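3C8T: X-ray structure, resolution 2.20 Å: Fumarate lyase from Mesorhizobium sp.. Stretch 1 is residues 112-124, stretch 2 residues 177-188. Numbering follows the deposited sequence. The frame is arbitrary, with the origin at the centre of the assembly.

Stretch 1 112-124: TVLQIRDGLALIS
Stretch 2 (177-188) RLEEISPRVLVV

How do the backbones lie? Residues 112-124 form unbroken helix with phi/psi near -60/-45, and residues 177-185 form a second helix running almost antiparallel to it, at 168°, with axes 10.9 Å apart at closest approach. Val113 CA lies 5.9 Å from Leu186 CA, and Ser124 CA 7.3 Å from Leu178 CA. The second helix kinks where the N atoms of Pro183 and Arg184 lack bonds to the preceding turn; Arg184 N instead bonds Ile181 O at 2.9 Å. Leu186 (-89/70) then leaves helical geometry, and Val187 (-131/151) is extended.

What fills the end near Val113? Leu186, chi1 m and chi2 t, starts sideways but brings its tip to the first helix: CD2 lies 3.6 Å from Val113 O and 3.6 Å from Arg117 N, over a carbonyl and amide already joined by the helical bond Arg117 N to Val113 O (2.9 Å). Val113, rotamer t, sets CG2 3.6 Å from Val185 O and CG1 3.5 Å from Val187 O.

How is the middle packed? Ile116 (m, t) and Leu120 (m, t) both point toward the second helix and share Val185, rotamer p: Ile116 CD1 meets Val185 CG2 at 4.2 Å, while Leu120 CD1 meets Val185 CG1 at 4.1 Å. Ser182, chi1 m, holds OG 3.1 Å from Leu178 O, one turn back in its own helix, and Ser182 OG lies 3.7 Å from Leu120 CD1 as a plain van der Waals contact.

What closes the far end? Leu178, with both chi angles t, places CD1 3.6 Å from Ser124 CB and 3.9 Å from Ile123 CG2. Ile123 (m, m) starts toward the second helix but its end leads away, so CG2 meets Leu178 while CD1 turns off; Ser124, also directed toward it, is t and meets Leu178 through CB. No hydrogen bond crosses the interface, and Ser124 OG and Glu179 OE2 stay 4.3 Å apart; most of the 498 Å² buried between the stretches comes from leucine, valine and isoleucine.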

ATOM      1  N   THR A 112      -7.786 -24.912  -2.774  1.00 29.16           N
ATOM      2  CA  THR A 112      -7.321 -23.616  -3.313  1.00 29.24           C
ATOM      3  C   THR A 112      -6.324 -23.818  -4.431  1.00 29.36           C
ATOM      4  O   THR A 112      -6.433 -23.174  -5.480  1.00 29.49           O
ATOM      5  CB  THR A 112      -6.753 -22.691  -2.203  1.00 30.19           C
ATOM      6  OG1 THR A 112      -7.789 -22.452  -1.247  1.00 29.21           O
ATOM      7  CG2 THR A 112      -6.248 -21.344  -2.748  1.00 31.44           C
ATOM      8  N   VAL A 113      -5.347 -24.699  -4.223  1.00 29.16           N
ATOM      9  CA  VAL A 113      -4.368 -24.981  -5.277  1.00 28.56           C
ATOM     10  C   VAL A 113      -5.049 -25.525  -6.556  1.00 28.40           C
ATOM     11  O   VAL A 113      -4.693 -25.150  -7.666  1.00 28.82           O
ATOM     12  CB  VAL A 113      -3.195 -25.863  -4.746  1.00 28.94           C
ATOM     13  CG1 VAL A 113      -2.430 -26.538  -5.859  1.00 26.55           C
ATOM     14  CG2 VAL A 113      -2.225 -25.014  -3.866  1.00 29.09           C
ATOM     15  N   LEU A 114      -6.072 -26.347  -6.404  1.00 27.77           N
ATOM     16  CA  LEU A 114      -6.793 -26.868  -7.558  1.00 28.33           C
ATOM     17  C   LEU A 114      -7.495 -25.748  -8.351  1.00 29.36           C
ATOM     18  O   LEU A 114      -7.504 -25.765  -9.586  1.00 29.10           O
ATOM     19  CB  LEU A 114      -7.817 -27.946  -7.131  1.00 27.13           C
ATOM     20  CG  LEU A 114      -7.173 -29.214  -6.551  1.00 26.95           C
ATOM     21  CD1 LEU A 114      -8.233 -30.070  -5.854  1.00 25.42           C
ATOM     22  CD2 LEU A 114      -6.459 -29.982  -7.618  1.00 25.60           C
ATOM     23  N   GLN A 115      -8.105 -24.801  -7.641  1.00 29.33           N
ATOM     24  CA  GLN A 115      -8.675 -23.633  -8.284  1.00 30.05           C
ATOM     25  C   GLN A 115      -7.584 -22.781  -8.958  1.00 29.77           C
ATOM     26  O   GLN A 115      -7.733 -22.390 -10.115  1.00 31.40           O
ATOM     27  CB  GLN A 115      -9.401 -22.825  -7.234  1.00 30.83           C
ATOM     28  CG  GLN A 115     -10.712 -23.473  -6.695  1.00 31.13           C
ATOM     29  CD  GLN A 115     -11.283 -22.659  -5.537  1.00 31.19           C
ATOM     30  OE1 GLN A 115     -10.552 -22.243  -4.653  1.00 32.51           O
ATOM     31  NE2 GLN A 115     -12.580 -22.395  -5.566  1.00 35.27           N
ATOM     32  N   ILE A 116      -6.500 -22.478  -8.243  1.00 29.02           N
ATOM     33  CA  ILE A 116      -5.337 -21.768  -8.836  1.00 28.55           C
ATOM     34  C   ILE A 116      -4.834 -22.406 -10.161  1.00 30.85           C
ATOM     35  O   ILE A 116      -4.464 -21.683 -11.095  1.00 32.18           O
ATOM     36  CB  ILE A 116      -4.172 -21.589  -7.803  1.00 28.61           C
ATOM     37  CG1 ILE A 116      -4.628 -20.663  -6.625  1.00 27.32           C
ATOM     38  CG2 ILE A 116      -2.947 -20.968  -8.435  1.00 22.36           C
ATOM     39  CD1 ILE A 116      -3.626 -20.573  -5.452  1.00 27.29           C
ATOM     40  N   ARG A 117      -4.809 -23.743 -10.241  1.00 30.19           N
ATOM     41  CA  ARG A 117      -4.508 -24.410 -11.501  1.00 30.96           C
ATOM     42  C   ARG A 117      -5.462 -23.982 -12.628  1.00 31.72           C
ATOM     43  O   ARG A 117      -5.021 -23.625 -13.737  1.00 30.97           O
ATOM     44  CB  ARG A 117      -4.524 -25.929 -11.345  1.00 30.06           C
ATOM     45  CG  ARG A 117      -4.072 -26.603 -12.623  1.00 32.57           C
ATOM     46  CD  ARG A 117      -3.465 -27.953 -12.375  1.00 33.94           C
ATOM     47  NE  ARG A 117      -4.441 -28.843 -11.770  1.00 36.34           N
ATOM     48  CZ  ARG A 117      -4.160 -30.083 -11.390  1.00 36.69           C
ATOM     49  NH1 ARG A 117      -2.938 -30.559 -11.566  1.00 38.87           N
ATOM     50  NH2 ARG A 117      -5.096 -30.824 -10.825  1.00 38.66           N
ATOM     51  N   ASP A 118      -6.771 -24.042 -12.359  1.00 32.28           N
ATOM     52  CA  ASP A 118      -7.754 -23.524 -13.327  1.00 33.27           C
ATOM     53  C   ASP A 118      -7.619 -22.000 -13.536  1.00 32.04           C
ATOM     54  O   ASP A 118      -7.710 -21.533 -14.648  1.00 30.61           O
ATOM     55  CB  ASP A 118      -9.194 -23.864 -12.906  1.00 33.59           C
ATOM     56  CG  ASP A 118      -9.457 -25.386 -12.818  1.00 39.16           C
ATOM     57  OD1 ASP A 118      -8.580 -26.189 -13.241  1.00 43.01           O
ATOM     58  OD2 ASP A 118     -10.550 -25.774 -12.313  1.00 40.72           O
ATOM     59  N   GLY A 119      -7.447 -21.237 -12.449  1.00 31.66           N
ATOM     60  CA  GLY A 119      -7.230 -19.780 -12.543  1.00 30.99           C
ATOM     61  C   GLY A 119      -6.043 -19.420 -13.446  1.00 30.85           C
ATOM     62  O   GLY A 119      -6.118 -18.506 -14.252  1.00 31.11           O
ATOM     63  N   LEU A 120      -4.942 -20.135 -13.298  1.00 30.62           N
ATOM     64  CA  LEU A 120      -3.758 -19.846 -14.073  1.00 31.12           C
ATOM     65  C   LEU A 120      -3.927 -20.242 -15.555  1.00 30.89           C
ATOM     66  O   LEU A 120      -3.323 -19.607 -16.419  1.00 30.99           O
ATOM     67  CB  LEU A 120      -2.511 -20.519 -13.457  1.00 31.14           C
ATOM     68  CG  LEU A 120      -1.860 -19.807 -12.260  1.00 31.34           C
ATOM     69  CD1 LEU A 120      -0.729 -20.686 -11.766  1.00 31.81           C
ATOM     70  CD2 LEU A 120      -1.322 -18.425 -12.637  1.00 27.85           C
ATOM     71  N   ALA A 121      -4.738 -21.258 -15.845  1.00 29.66           N
ATOM     72  CA  ALA A 121      -4.987 -21.625 -17.257  1.00 30.27           C
ATOM     73  C   ALA A 121      -5.812 -20.555 -17.948  1.00 30.11           C
ATOM     74  O   ALA A 121      -5.575 -20.241 -19.127  1.00 31.08           O
ATOM     75  CB  ALA A 121      -5.652 -23.038 -17.406  1.00 29.34           C
ATOM     76  N   LEU A 122      -6.751 -19.973 -17.211  1.00 28.80           N
ATOM     77  CA  LEU A 122      -7.556 -18.887 -17.741  1.00 29.01           C
ATOM     78  C   LEU A 122      -6.728 -17.594 -17.897  1.00 29.79           C
ATOM     79  O   LEU A 122      -6.841 -16.893 -18.909  1.00 30.80           O
ATOM     80  CB  LEU A 122      -8.805 -18.674 -16.863  1.00 28.43           C
ATOM     81  CG  LEU A 122      -9.691 -17.480 -17.210  1.00 29.88           C
ATOM     82  CD1 LEU A 122     -10.104 -17.494 -18.736  1.00 28.34           C
ATOM     83  CD2 LEU A 122     -10.935 -17.496 -16.285  1.00 27.41           C
ATOM     84  N   ILE A 123      -5.903 -17.270 -16.904  1.00 29.39           N
ATOM     85  CA  ILE A 123      -4.954 -16.158 -17.045  1.00 28.96           C
ATOM     86  C   ILE A 123      -4.026 -16.342 -18.264  1.00 29.17           C
ATOM     87  O   ILE A 123      -3.837 -15.424 -19.051  1.00 28.73           O
ATOM     88  CB  ILE A 123      -4.095 -15.970 -15.755  1.00 27.72           C
ATOM     89  CG1 ILE A 123      -4.973 -15.521 -14.575  1.00 26.37           C
ATOM     90  CG2 ILE A 123      -2.933 -15.016 -16.014  1.00 26.43           C
ATOM     91  CD1 ILE A 123      -5.709 -14.179 -14.760  1.00 21.48           C
ATOM     92  N   SER A 124      -3.458 -17.533 -18.420  1.00 29.48           N
ATOM     93  CA  SER A 124      -2.567 -17.799 -19.535  1.00 29.98           C
ATOM     94  C   SER A 124      -3.256 -17.576 -20.894  1.00 31.22           C
ATOM     95  O   SER A 124      -2.686 -16.967 -21.808  1.00 32.00           O
ATOM     96  CB  SER A 124      -2.016 -19.223 -19.407  1.00 29.65           C
ATOM     97  OG  SER A 124      -1.273 -19.569 -20.555  1.00 32.79           O
ATOM     98  N   ARG A 177       7.090 -15.701 -17.218  1.00 27.42           N
ATOM     99  CA  ARG A 177       6.950 -15.706 -15.732  1.00 27.52           C
ATOM    100  C   ARG A 177       5.892 -16.729 -15.259  1.00 28.21           C
ATOM    101  O   ARG A 177       6.123 -17.486 -14.311  1.00 26.97           O
ATOM    102  CB  ARG A 177       6.601 -14.296 -15.205  1.00 27.47           C
ATOM    103  CG  ARG A 177       7.690 -13.240 -15.414  1.00 27.11           C
ATOM    104  CD  ARG A 177       7.248 -11.843 -14.990  1.00 26.54           C
ATOM    105  NE  ARG A 177       8.362 -10.922 -15.216  1.00 27.63           N
ATOM    106  CZ  ARG A 177       8.390  -9.974 -16.149  1.00 25.32           C
ATOM    107  NH1 ARG A 177       7.330  -9.738 -16.911  1.00 24.72           N
ATOM    108  NH2 ARG A 177       9.486  -9.248 -16.298  1.00 24.91           N
ATOM    109  N   LEU A 178       4.733 -16.748 -15.941  1.00 29.79           N
ATOM    110  CA  LEU A 178       3.635 -17.667 -15.604  1.00 29.53           C
ATOM    111  C   LEU A 178       4.100 -19.138 -15.534  1.00 30.71           C
ATOM    112  O   LEU A 178       3.768 -19.877 -14.585  1.00 30.03           O
ATOM    113  CB  LEU A 178       2.466 -17.488 -16.598  1.00 29.34           C
ATOM    114  CG  LEU A 178       1.142 -18.233 -16.264  1.00 31.46           C
ATOM    115  CD1 LEU A 178      -0.104 -17.514 -16.814  1.00 31.12           C
ATOM    116  CD2 LEU A 178       1.144 -19.680 -16.727  1.00 32.71           C
ATOM    117  N   GLU A 179       4.861 -19.551 -16.548  1.00 31.02           N
ATOM    118  CA  GLU A 179       5.411 -20.896 -16.645  1.00 33.17           C
ATOM    119  C   GLU A 179       6.415 -21.218 -15.514  1.00 32.77           C
ATOM    120  O   GLU A 179       6.447 -22.344 -15.012  1.00 34.22           O
ATOM    121  CB  GLU A 179       6.008 -21.153 -18.070  1.00 32.91           C
ATOM    122  CG  GLU A 179       4.994 -20.967 -19.238  1.00 39.01           C
ATOM    123  CD  GLU A 179       3.621 -21.695 -19.044  1.00 47.18           C
ATOM    124  OE1 GLU A 179       3.605 -22.861 -18.581  1.00 52.03           O
ATOM    125  OE2 GLU A 179       2.538 -21.103 -19.349  1.00 51.22           O
ATOM    126  N   GLU A 180       7.206 -20.237 -15.089  1.00 32.41           N
ATOM    127  CA  GLU A 180       8.141 -20.407 -13.960  1.00 32.60           C
ATOM    128  C   GLU A 180       7.442 -20.558 -12.589  1.00 32.21           C
ATOM    129  O   GLU A 180       7.862 -21.372 -11.726  1.00 31.68           O
ATOM    130  CB  GLU A 180       9.170 -19.246 -13.948  1.00 32.63           C
ATOM    131  CG  GLU A 180      10.181 -19.347 -15.118  1.00 33.74           C
ATOM    132  CD  GLU A 180      11.137 -18.141 -15.290  1.00 34.83           C
ATOM    133  OE1 GLU A 180      10.845 -17.023 -14.807  1.00 35.41           O
ATOM    134  OE2 GLU A 180      12.213 -18.336 -15.922  1.00 38.91           O
ATOM    135  N   ILE A 181       6.387 -19.766 -12.379  1.00 31.01           N
ATOM    136  CA  ILE A 181       5.673 -19.754 -11.089  1.00 31.21           C
ATOM    137  C   ILE A 181       4.844 -21.040 -10.867  1.00 31.45           C
ATOM    138  O   ILE A 181       4.763 -21.509  -9.744  1.00 31.34           O
ATOM    139  CB  ILE A 181       4.746 -18.520 -10.985  1.00 30.56           C
ATOM    140  CG1 ILE A 181       5.574 -17.256 -10.730  1.00 31.84           C
ATOM    141  CG2 ILE A 181       3.826 -18.648  -9.851  1.00 31.79           C
ATOM    142  CD1 ILE A 181       5.038 -16.036 -11.416  1.00 33.85           C
ATOM    143  N   SER A 182       4.199 -21.553 -11.928  1.00 32.12           N
ATOM    144  CA  SER A 182       3.297 -22.714 -11.845  1.00 33.16           C
ATOM    145  C   SER A 182       3.824 -23.956 -11.071  1.00 32.73           C
ATOM    146  O   SER A 182       3.084 -24.496 -10.270  1.00 32.69           O
ATOM    147  CB  SER A 182       2.820 -23.158 -13.235  1.00 33.11           C
ATOM    148  OG  SER A 182       1.944 -22.206 -13.829  1.00 36.28           O
ATOM    149  N   PRO A 183       5.070 -24.434 -11.329  1.00 32.58           N
ATOM    150  CA  PRO A 183       5.453 -25.594 -10.519  1.00 32.97           C
ATOM    151  C   PRO A 183       5.694 -25.232  -9.056  1.00 32.95           C
ATOM    152  O   PRO A 183       5.774 -26.142  -8.236  1.00 33.90           O
ATOM    153  CB  PRO A 183       6.811 -26.059 -11.129  1.00 32.73           C
ATOM    154  CG  PRO A 183       6.930 -25.307 -12.458  1.00 34.05           C
ATOM    155  CD  PRO A 183       6.138 -24.042 -12.268  1.00 33.13           C
ATOM    156  N   ARG A 184       5.875 -23.952  -8.720  1.00 31.21           N
ATOM    157  CA  ARG A 184       6.081 -23.638  -7.302  1.00 31.33           C
ATOM    158  C   ARG A 184       4.749 -23.648  -6.519  1.00 30.92           C
ATOM    159  O   ARG A 184       4.653 -24.256  -5.428  1.00 31.55           O
ATOM    160  CB  ARG A 184       6.923 -22.366  -7.045  1.00 30.88           C
ATOM    161  CG  ARG A 184       8.476 -22.618  -7.171  1.00 30.75           C
ATOM    162  CD  ARG A 184       9.272 -21.346  -6.874  1.00 28.80           C
ATOM    163  NE  ARG A 184       8.839 -20.193  -7.709  1.00 25.87           N
ATOM    164  CZ  ARG A 184       9.452 -19.769  -8.816  1.00 26.56           C
ATOM    165  NH1 ARG A 184      10.539 -20.388  -9.279  1.00 24.35           N
ATOM    166  NH2 ARG A 184       8.980 -18.723  -9.481  1.00 29.86           N
ATOM    167  N   VAL A 185       3.731 -23.021  -7.106  1.00 28.56           N
ATOM    168  CA  VAL A 185       2.469 -22.879  -6.429  1.00 26.78           C
ATOM    169  C   VAL A 185       1.625 -24.154  -6.541  1.00 27.16           C
ATOM    170  O   VAL A 185       0.829 -24.422  -5.645  1.00 26.60           O
ATOM    171  CB  VAL A 185       1.674 -21.588  -6.879  1.00 26.45           C
ATOM    172  CG1 VAL A 185       1.225 -21.690  -8.335  1.00 24.39           C
ATOM    173  CG2 VAL A 185       0.461 -21.334  -5.961  1.00 24.88           C
ATOM    174  N   LEU A 186       1.810 -24.953  -7.599  1.00 27.01           N
ATOM    175  CA  LEU A 186       0.903 -26.111  -7.792  1.00 27.43           C
ATOM    176  C   LEU A 186       1.395 -27.385  -7.098  1.00 27.04           C
ATOM    177  O   LEU A 186       1.786 -28.368  -7.749  1.00 27.24           O
ATOM    178  CB  LEU A 186       0.550 -26.335  -9.265  1.00 26.28           C
ATOM    179  CG  LEU A 186      -0.120 -25.131  -9.963  1.00 28.50           C
ATOM    180  CD1 LEU A 186      -0.252 -25.398 -11.471  1.00 30.07           C
ATOM    181  CD2 LEU A 186      -1.496 -24.779  -9.362  1.00 24.65           C
ATOM    182  N   VAL A 187       1.333 -27.358  -5.772  1.00 26.10           N
ATOM    183  CA  VAL A 187       1.773 -28.459  -4.942  1.00 27.45           C
ATOM    184  C   VAL A 187       0.680 -28.736  -3.955  1.00 28.34           C
ATOM    185  O   VAL A 187      -0.090 -27.847  -3.592  1.00 29.06           O
ATOM    186  CB  VAL A 187       3.130 -28.185  -4.169  1.00 27.23           C
ATOM    187  CG1 VAL A 187       4.312 -28.137  -5.112  1.00 27.96           C
ATOM    188  CG2 VAL A 187       3.077 -26.929  -3.328  1.00 26.14           C
ATOM    189  N   VAL A 188       0.598 -29.999  -3.538  1.00 29.10           N
ATOM    190  CA  VAL A 188      -0.404 -30.473  -2.580  1.00 28.88           C
ATOM    191  C   VAL A 188      -0.123 -29.866  -1.215  1.00 28.26           C
ATOM    192  O   VAL A 188       1.048 -29.569  -0.877  1.00 28.70           O
ATOM    193  CB  VAL A 188      -0.374 -32.060  -2.534  1.00 29.57           C
ATOM    194  CG1 VAL A 188       0.734 -32.631  -1.577  1.00 28.24           C
ATOM    195  CG2 VAL A 188      -1.707 -32.595  -2.165  1.00 32.15           C
TER